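Local coordinates for protein mannuronan C5-epimerase (PDB 4NK6) that converts beta-D-mannuronate residues of the polymer alginate into alpha-L-guluronate in the periplasm and helps to channel the growing chain toward the outer membrane, at residues A[267-272]-A[295-300]; A[351-356]-A[376-381]. One frame throughout, in Å; residues are numbered along the deposited sequence.

Contact 1: residues A[267-272]-A[295-300]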
ATOM      1  N   ILE A 267      -9.143  -7.081  -1.207  1.00 28.11           N
ATOM      2  CA  ILE A 267      -9.606  -7.699  -2.438  1.00 28.11           C
ATOM      3  C   ILE A 267      -8.470  -8.063  -3.396  1.00 29.46           C
ATOM      4  O   ILE A 267      -8.264  -9.241  -3.699  1.00 34.71           O
ATOM      5  CB  ILE A 267     -10.662  -6.830  -3.173  1.00 27.48           C
ATOM      6  CG1 ILE A 267     -11.727  -6.326  -2.193  1.00 33.24           C
ATOM      7  CG2 ILE A 267     -11.264  -7.609  -4.343  1.00 29.30           C
ATOM      8  CD1 ILE A 267     -12.430  -7.419  -1.377  1.00 33.68           C
ATOM      9  N   VAL A 268      -7.743  -7.066  -3.889  1.00 29.61           N
ATOM     10  CA  VAL A 268      -6.707  -7.348  -4.876  1.00 29.01           C
ATOM     11  C   VAL A 268      -5.321  -7.529  -4.251  1.00 26.98           C
ATOM     12  O   VAL A 268      -4.674  -8.549  -4.461  1.00 26.93           O
ATOM     13  CB  VAL A 268      -6.646  -6.281  -6.002  1.00 30.68           C
ATOM     14  CG1 VAL A 268      -5.624  -6.701  -7.061  1.00 26.37           C
ATOM     15  CG2 VAL A 268      -8.017  -6.104  -6.659  1.00 27.43           C
ATOM     16  N   TYR A 269      -4.863  -6.524  -3.509  1.00 27.46           N
ATOM     17  CA  TYR A 269      -3.554  -6.561  -2.864  1.00 30.61           C
ATOM     18  C   TYR A 269      -3.702  -6.138  -1.413  1.00 33.58           C
ATOM     19  O   TYR A 269      -4.602  -5.361  -1.083  1.00 28.78           O
ATOM     20  CB  TYR A 269      -2.589  -5.565  -3.519  1.00 25.28           C
ATOM     21  CG  TYR A 269      -2.319  -5.770  -5.000  1.00 29.69           C
ATOM     22  CD1 TYR A 269      -1.844  -6.983  -5.481  1.00 30.08           C
ATOM     23  CD2 TYR A 269      -2.497  -4.728  -5.907  1.00 29.93           C
ATOM     24  CE1 TYR A 269      -1.573  -7.167  -6.825  1.00 28.82           C
ATOM     25  CE2 TYR A 269      -2.233  -4.904  -7.254  1.00 26.94           C
ATOM     26  CZ  TYR A 269      -1.765  -6.124  -7.703  1.00 29.22           C
ATOM     27  OH  TYR A 269      -1.501  -6.302  -9.041  1.00 35.46           O
ATOM     28  N   GLY A 270      -2.807  -6.621  -0.554  1.00 32.97           N
ATOM     29  CA  GLY A 270      -2.680  -6.063   0.783  1.00 30.57           C
ATOM     30  C   GLY A 270      -1.936  -4.739   0.738  1.00 31.00           C
ATOM     31  O   GLY A 270      -2.519  -3.688   0.953  1.00 33.39           O
ATOM     32  N   ILE A 271      -0.645  -4.798   0.430  1.00 28.70           N
ATOM     33  CA  ILE A 271       0.217  -3.621   0.396  1.00 26.80           C
ATOM     34  C   ILE A 271       0.877  -3.557  -0.982  1.00 30.39           C
ATOM     35  O   ILE A 271       1.591  -4.481  -1.367  1.00 28.86           O
ATOM     36  CB  ILE A 271       1.327  -3.723   1.485  1.00 28.91           C
ATOM     37  CG1 ILE A 271       0.720  -4.036   2.861  1.00 26.86           C
ATOM     38  CG2 ILE A 271       2.135  -2.441   1.566  1.00 27.65           C
ATOM     39  CD1 ILE A 271       1.758  -4.118   3.996  1.00 28.10           C
ATOM     40  N   ASP A 272       0.644  -2.470  -1.720  1.00 29.36           N
ATOM     41  CA  ASP A 272       1.027  -2.403  -3.139  1.00 27.01           C
ATOM     42  C   ASP A 272       1.755  -1.100  -3.513  1.00 29.41           C
ATOM     43  O   ASP A 272       1.228  -0.284  -4.283  1.00 26.63           O
ATOM     44  CB  ASP A 272      -0.247  -2.588  -3.995  1.00 31.11           C
ATOM     45  CG  ASP A 272      -0.005  -2.422  -5.505  1.00 37.20           C
ATOM     46  OD1 ASP A 272       1.018  -2.907  -6.031  1.00 35.48           O
ATOM     47  OD2 ASP A 272      -0.854  -1.781  -6.162  1.00 32.98           O
ATOM     48  N   GLY A 295      -0.185 -10.674  -1.163  1.00 29.13           N
ATOM     49  CA  GLY A 295      -0.197  -9.997   0.114  1.00 31.96           C
ATOM     50  C   GLY A 295       0.565  -8.688   0.008  1.00 28.63           C
ATOM     51  O   GLY A 295       0.025  -7.612   0.254  1.00 28.66           O
ATOM     52  N   ILE A 296       1.838  -8.785  -0.356  1.00 25.77           N
ATOM     53  CA  ILE A 296       2.697  -7.615  -0.459  1.00 27.89           C
ATOM     54  C   ILE A 296       3.367  -7.617  -1.821  1.00 29.88           C
ATOM     55  O   ILE A 296       3.968  -8.613  -2.222  1.00 30.01           O
ATOM     56  CB  ILE A 296       3.785  -7.624   0.645  1.00 30.61           C
ATOM     57  CG1 ILE A 296       3.153  -7.627   2.046  1.00 28.54           C
ATOM     58  CG2 ILE A 296       4.734  -6.451   0.479  1.00 25.90           C
ATOM     59  CD1 ILE A 296       4.190  -7.632   3.181  1.00 29.94           C
ATOM     60  N   ILE A 297       3.253  -6.515  -2.552  1.00 31.03           N
ATOM     61  CA  ILE A 297       3.916  -6.420  -3.851  1.00 26.81           C
ATOM     62  C   ILE A 297       4.450  -5.010  -4.070  1.00 28.67           C
ATOM     63  O   ILE A 297       3.726  -4.040  -3.911  1.00 31.56           O
ATOM     64  CB  ILE A 297       2.986  -6.853  -5.046  1.00 29.87           C
ATOM     65  CG1 ILE A 297       3.651  -6.528  -6.393  1.00 31.40           C
ATOM     66  CG2 ILE A 297       1.604  -6.172  -4.960  1.00 25.08           C
ATOM     67  CD1 ILE A 297       2.897  -7.061  -7.662  1.00 28.49           C
ATOM     68  N   ILE A 298       5.728  -4.894  -4.404  1.00 27.40           N
ATOM     69  CA  ILE A 298       6.249  -3.617  -4.865  1.00 26.27           C
ATOM     70  C   ILE A 298       6.520  -3.752  -6.360  1.00 32.05           C
ATOM     71  O   ILE A 298       7.053  -4.767  -6.813  1.00 32.27           O
ATOM     72  CB  ILE A 298       7.502  -3.177  -4.087  1.00 27.41           C
ATOM     73  CG1 ILE A 298       8.692  -4.104  -4.368  1.00 29.91           C
ATOM     74  CG2 ILE A 298       7.205  -3.143  -2.579  1.00 27.77           C
ATOM     75  CD1 ILE A 298       9.943  -3.725  -3.575  1.00 28.75           C
ATOM     76  N   SER A 299       6.113  -2.747  -7.133  1.00 29.78           N
ATOM     77  CA  SER A 299       6.144  -2.879  -8.580  1.00 29.05           C
ATOM     78  C   SER A 299       6.539  -1.596  -9.287  1.00 33.62           C
ATOM     79  O   SER A 299       6.039  -0.509  -8.971  1.00 33.62           O
ATOM     80  CB  SER A 299       4.786  -3.365  -9.100  1.00 29.64           C
ATOM     81  OG  SER A 299       4.792  -3.451 -10.510  1.00 33.26           O
ATOM     82  N   ARG A 300       7.441  -1.752 -10.247  1.00 31.29           N
ATOM     83  CA  ARG A 300       7.908  -0.684 -11.133  1.00 29.00           C
ATOM     84  C   ARG A 300       8.865   0.288 -10.471  1.00 33.02           C
ATOM     85  O   ARG A 300       8.490   1.400 -10.081  1.00 34.85           O
ATOM     86  CB  ARG A 300       6.772   0.049 -11.870  1.00 27.73           C
ATOM     87  CG  ARG A 300       7.310   0.937 -13.007  1.00 34.57           C
ATOM     88  CD  ARG A 300       6.219   1.534 -13.889  1.00 37.76           C
ATOM     89  NE  ARG A 300       5.578   0.533 -14.737  1.00 37.86           N
ATOM     90  CZ  ARG A 300       4.311   0.145 -14.616  1.00 42.04           C
ATOM     91  NH1 ARG A 300       3.530   0.687 -13.686  1.00 37.89           N
ATOM     92  NH2 ARG A 300       3.818  -0.771 -15.444  1.00 38.68           N
TER
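The Tyr269 ring has an aliphatic branch on each face: CG2 of Ile297 from the next coil, and CG1 of its own neighbour Val268 over the centre of the opposite face. The Ile297 methyl sits off centre, 3.6 Å from Tyr269 CD1, and 24° off the ring normal as seen from the centroid, a CH-pi contact. With Ile297 CG1 anti to the backbone N (chi1 171°), CG2 is left between the N and the carbonyl carbon, and from there it meets both the ring and the carboxylate of Asp272. The Asp272 side chain lies alongside that of Ile297, pointing the same way, with Asp272 OD1 3.5 Å from Ile297 CG2.

The two backbones are joined round Ile271, where the chain turns a corner. Ile271 N donates to Gly295 O at 2.9 Å, and Ile297 N donates back to Ile271 O, also at 2.9 Å and nearly straight (171°). The hydrogens on CA of Asp272 and Ile296 add weaker C-H...O contacts; Asp272 CA comes within 3.2 Å of Ile297 O. The two isoleucine side chains meet less closely than the backbones, with Ile271 CD1 4.2 Å from Ile296 CG1, and both also touch Val287 of strand 281-288. Every residue that touches here is buried. On the far side of 267-272 from Ile297's coil, strand 246-251 carries the pattern on, with Tyr246 meeting the Tyr269 ring.

The pairing of Ile271 with Ile296 and Asp272 with Ile297, equivalent positions of successive coils, is characteristic of the right-handed parallel beta-helix, common among proteins that bind and cleave long polysaccharides; Ile297 CG2 reaches diagonally to Tyr269. The inferred catalytic base is close by: the Asp272 side chain approaches that of His274, the proposed proton acceptor.

Contact 2: residues A[351-356]-A[376-381]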
ATOM      1  N   ASN A 351      19.280  -7.500  -8.357  1.00 36.25           N
ATOM      2  CA  ASN A 351      20.053  -6.779  -7.349  1.00 35.67           C
ATOM      3  C   ASN A 351      19.295  -6.545  -6.051  1.00 34.28           C
ATOM      4  O   ASN A 351      19.271  -5.433  -5.511  1.00 35.89           O
ATOM      5  CB  ASN A 351      20.583  -5.469  -7.927  1.00 40.08           C
ATOM      6  CG  ASN A 351      21.517  -5.702  -9.111  1.00 52.01           C
ATOM      7  OD1 ASN A 351      22.680  -6.055  -8.933  1.00 54.93           O
ATOM      8  ND2 ASN A 351      21.005  -5.522 -10.322  1.00 55.90           N
ATOM      9  N   ASN A 352      18.674  -7.612  -5.568  1.00 32.61           N
ATOM     10  CA  ASN A 352      17.939  -7.593  -4.318  1.00 36.95           C
ATOM     11  C   ASN A 352      18.526  -8.614  -3.362  1.00 36.64           C
ATOM     12  O   ASN A 352      19.088  -9.631  -3.795  1.00 36.02           O
ATOM     13  CB  ASN A 352      16.451  -7.891  -4.568  1.00 29.63           C
ATOM     14  CG  ASN A 352      15.735  -6.746  -5.276  1.00 31.15           C
ATOM     15  OD1 ASN A 352      15.639  -5.648  -4.742  1.00 32.08           O
ATOM     16  ND2 ASN A 352      15.223  -7.006  -6.480  1.00 30.96           N
ATOM     17  N   LEU A 353      18.392  -8.343  -2.069  1.00 30.91           N
ATOM     18  CA  LEU A 353      18.849  -9.258  -1.034  1.00 31.46           C
ATOM     19  C   LEU A 353      17.659  -9.871  -0.301  1.00 31.97           C
ATOM     20  O   LEU A 353      16.791  -9.152   0.196  1.00 32.97           O
ATOM     21  CB  LEU A 353      19.763  -8.522  -0.037  1.00 33.46           C
ATOM     22  CG  LEU A 353      20.184  -9.285   1.226  1.00 36.76           C
ATOM     23  CD1 LEU A 353      21.009 -10.536   0.889  1.00 33.49           C
ATOM     24  CD2 LEU A 353      20.942  -8.385   2.219  1.00 34.12           C
ATOM     25  N   LEU A 354      17.616 -11.200  -0.254  1.00 32.20           N
ATOM     26  CA  LEU A 354      16.656 -11.924   0.570  1.00 33.31           C
ATOM     27  C   LEU A 354      17.432 -12.589   1.702  1.00 37.23           C
ATOM     28  O   LEU A 354      18.238 -13.487   1.456  1.00 33.43           O
ATOM     29  CB  LEU A 354      15.895 -12.971  -0.259  1.00 33.10           C
ATOM     30  CG  LEU A 354      14.670 -12.515  -1.066  1.00 38.45           C
ATOM     31  CD1 LEU A 354      14.978 -11.337  -1.987  1.00 34.16           C
ATOM     32  CD2 LEU A 354      14.074 -13.669  -1.864  1.00 35.51           C
ATOM     33  N   TRP A 355      17.207 -12.129   2.932  1.00 33.27           N
ATOM     34  CA  TRP A 355      17.964 -12.607   4.092  1.00 31.06           C
ATOM     35  C   TRP A 355      17.086 -13.180   5.197  1.00 36.16           C
ATOM     36  O   TRP A 355      16.273 -12.462   5.781  1.00 33.42           O
ATOM     37  CB  TRP A 355      18.798 -11.477   4.704  1.00 30.63           C
ATOM     38  CG  TRP A 355      19.740 -11.970   5.770  1.00 35.04           C
ATOM     39  CD1 TRP A 355      19.409 -12.446   7.015  1.00 41.12           C
ATOM     40  CD2 TRP A 355      21.171 -12.047   5.684  1.00 39.45           C
ATOM     41  NE1 TRP A 355      20.542 -12.813   7.700  1.00 39.80           N
ATOM     42  CE2 TRP A 355      21.637 -12.576   6.909  1.00 46.10           C
ATOM     43  CE3 TRP A 355      22.104 -11.707   4.699  1.00 37.36           C
ATOM     44  CZ2 TRP A 355      22.995 -12.783   7.166  1.00 52.43           C
ATOM     45  CZ3 TRP A 355      23.452 -11.915   4.957  1.00 38.26           C
ATOM     46  CH2 TRP A 355      23.882 -12.447   6.178  1.00 40.11           C
ATOM     47  N   GLY A 356      17.285 -14.457   5.509  1.00 35.59           N
ATOM     48  CA  GLY A 356      16.709 -15.051   6.706  1.00 33.18           C
ATOM     49  C   GLY A 356      15.193 -15.138   6.748  1.00 34.03           C
ATOM     50  O   GLY A 356      14.591 -15.120   7.823  1.00 31.88           O
ATOM     51  N   LYS A 376      20.638 -12.240  -4.207  1.00 37.91           N
ATOM     52  CA  LYS A 376      21.346 -12.866  -3.100  1.00 31.44           C
ATOM     53  C   LYS A 376      20.362 -13.515  -2.139  1.00 34.68           C
ATOM     54  O   LYS A 376      19.467 -12.858  -1.609  1.00 34.30           O
ATOM     55  CB  LYS A 376      22.246 -11.850  -2.392  1.00 31.69           C
ATOM     56  CG  LYS A 376      23.323 -11.286  -3.311  1.00 36.28           C
ATOM     57  CD  LYS A 376      24.204 -10.248  -2.627  1.00 44.83           C
ATOM     58  CE  LYS A 376      25.296  -9.753  -3.580  1.00 43.42           C
ATOM     59  NZ  LYS A 376      26.119  -8.666  -2.976  1.00 53.33           N
ATOM     60  N   LEU A 377      20.514 -14.820  -1.941  1.00 28.98           N
ATOM     61  CA  LEU A 377      19.635 -15.567  -1.051  1.00 32.83           C
ATOM     62  C   LEU A 377      20.459 -16.051   0.129  1.00 37.08           C
ATOM     63  O   LEU A 377      21.155 -17.067   0.042  1.00 37.41           O
ATOM     64  CB  LEU A 377      18.993 -16.751  -1.784  1.00 30.69           C
ATOM     65  CG  LEU A 377      18.144 -16.442  -3.030  1.00 36.13           C
ATOM     66  CD1 LEU A 377      17.498 -17.699  -3.591  1.00 32.84           C
ATOM     67  CD2 LEU A 377      17.081 -15.398  -2.749  1.00 34.67           C
ATOM     68  N   TYR A 378      20.407 -15.307   1.228  1.00 34.58           N
ATOM     69  CA  TYR A 378      21.233 -15.627   2.388  1.00 32.79           C
ATOM     70  C   TYR A 378      20.389 -16.104   3.568  1.00 37.63           C
ATOM     71  O   TYR A 378      19.424 -15.445   3.968  1.00 35.38           O
ATOM     72  CB  TYR A 378      22.069 -14.414   2.803  1.00 35.25           C
ATOM     73  CG  TYR A 378      23.354 -14.211   2.019  1.00 39.57           C
ATOM     74  CD1 TYR A 378      23.328 -13.824   0.685  1.00 41.88           C
ATOM     75  CD2 TYR A 378      24.600 -14.389   2.626  1.00 44.81           C
ATOM     76  CE1 TYR A 378      24.514 -13.627  -0.037  1.00 39.02           C
ATOM     77  CE2 TYR A 378      25.784 -14.196   1.915  1.00 43.59           C
ATOM     78  CZ  TYR A 378      25.725 -13.813   0.581  1.00 41.14           C
ATOM     79  OH  TYR A 378      26.892 -13.622  -0.134  1.00 45.54           O
ATOM     80  N   GLU A 379      20.763 -17.259   4.112  1.00 34.84           N
ATOM     81  CA  GLU A 379      20.168 -17.798   5.331  1.00 35.48           C
ATOM     82  C   GLU A 379      18.661 -18.031   5.255  1.00 39.61           C
ATOM     83  O   GLU A 379      18.008 -18.138   6.291  1.00 37.00           O
ATOM     84  CB  GLU A 379      20.497 -16.910   6.548  1.00 34.82           C
ATOM     85  CG  GLU A 379      21.997 -16.713   6.808  1.00 44.24           C
ATOM     86  CD  GLU A 379      22.735 -18.017   7.060  1.00 49.41           C
ATOM     87  OE1 GLU A 379      22.127 -18.952   7.615  1.00 55.39           O
ATOM     88  OE2 GLU A 379      23.927 -18.109   6.700  1.00 59.16           O
ATOM     89  N   ASN A 380      18.103 -18.105   4.047  1.00 36.82           N
ATOM     90  CA  ASN A 380      16.677 -18.387   3.918  1.00 34.06           C
ATOM     91  C   ASN A 380      16.330 -19.833   4.237  1.00 34.71           C
ATOM     92  O   ASN A 380      17.099 -20.755   3.954  1.00 31.36           O
ATOM     93  CB  ASN A 380      16.150 -18.027   2.529  1.00 32.64           C
ATOM     94  CG  ASN A 380      16.261 -16.551   2.241  1.00 33.35           C
ATOM     95  OD1 ASN A 380      15.468 -15.748   2.744  1.00 31.09           O
ATOM     96  ND2 ASN A 380      17.250 -16.179   1.437  1.00 30.68           N
ATOM     97  N   VAL A 381      15.163 -20.019   4.837  1.00 31.30           N
ATOM     98  CA  VAL A 381      14.644 -21.347   5.080  1.00 32.25           C
ATOM     99  C   VAL A 381      13.402 -21.532   4.219  1.00 35.04           C
ATOM    100  O   VAL A 381      12.437 -20.780   4.354  1.00 34.72           O
ATOM    101  CB  VAL A 381      14.273 -21.531   6.552  1.00 37.07           C
ATOM    102  CG1 VAL A 381      13.558 -22.845   6.742  1.00 39.97           C
ATOM    103  CG2 VAL A 381      15.528 -21.442   7.440  1.00 34.39           C
TER
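Leu354 O takes two hydrogen bonds from the following coil: the backbone N of Tyr378 at 2.8 Å, and Asn380 ND2 at 2.9 Å. Asn380 ND2 comes in well above the carbonyl plane, 63° out of it, whereas Tyr378 N lies nearly in line with the C=O. Asn380 OD1 in turn accepts from Asn357 ND2, so both ends of this buried amide are held. Three further backbone bonds complete the parallel pairing, the last running from Gly356 N to Tyr378 O at 2.8 Å. Gly356 has a positive phi, where glycine is favoured, as the chain leaves the strand.

On the side of Leu353, Trp355 and Tyr378, Trp355 CG is anti to the backbone N (chi1 -172°), and Tyr378 CB rests on the rim of one indole face, 3.3 Å from Trp355 CE3. The six-membered ring of Trp355 and the Tyr378 ring are almost parallel, 7° apart, but slid so far that they barely overlap. The Glu379 side chain lies alongside the indole, its CG 4.1 Å from Trp355 CZ2. On the other side Leu354 and Leu377 lie side by side, their CD2 methyls 3.6 Å apart.

Strand 353-355 is flanked by 330-337 and by 375-378, which passes the pairing on to 414-418. Across the aromatic side runs the N-terminal segment: Met25 touches Lys376 and Tyr378, Pro28 meets Trp355, and Tyr378 OH is hydrogen-bonded to Glu24 OE2.

Contact 1 closes before contact 2 opens along the chain, and both pair one coil of the same right-handed beta-helix with the next. Their centres are 20 Å apart, and their nearest atoms come within about 6 Å without touching. They belong to different strand series: 269-274 and 296-299 run with 246-251 and 320-323, while 353-355 and 375-378 lie between 330-337 and 414-418. Contact 1 lies about 6 Å, contact 2 about 23 Å, from the centre of the chain (centre to centre). Regular strand pairing on different faces thus builds one long solenoid, with the proposed catalytic histidine beside contact 1 and contact 2 toward the C-terminal part of the modelled helix.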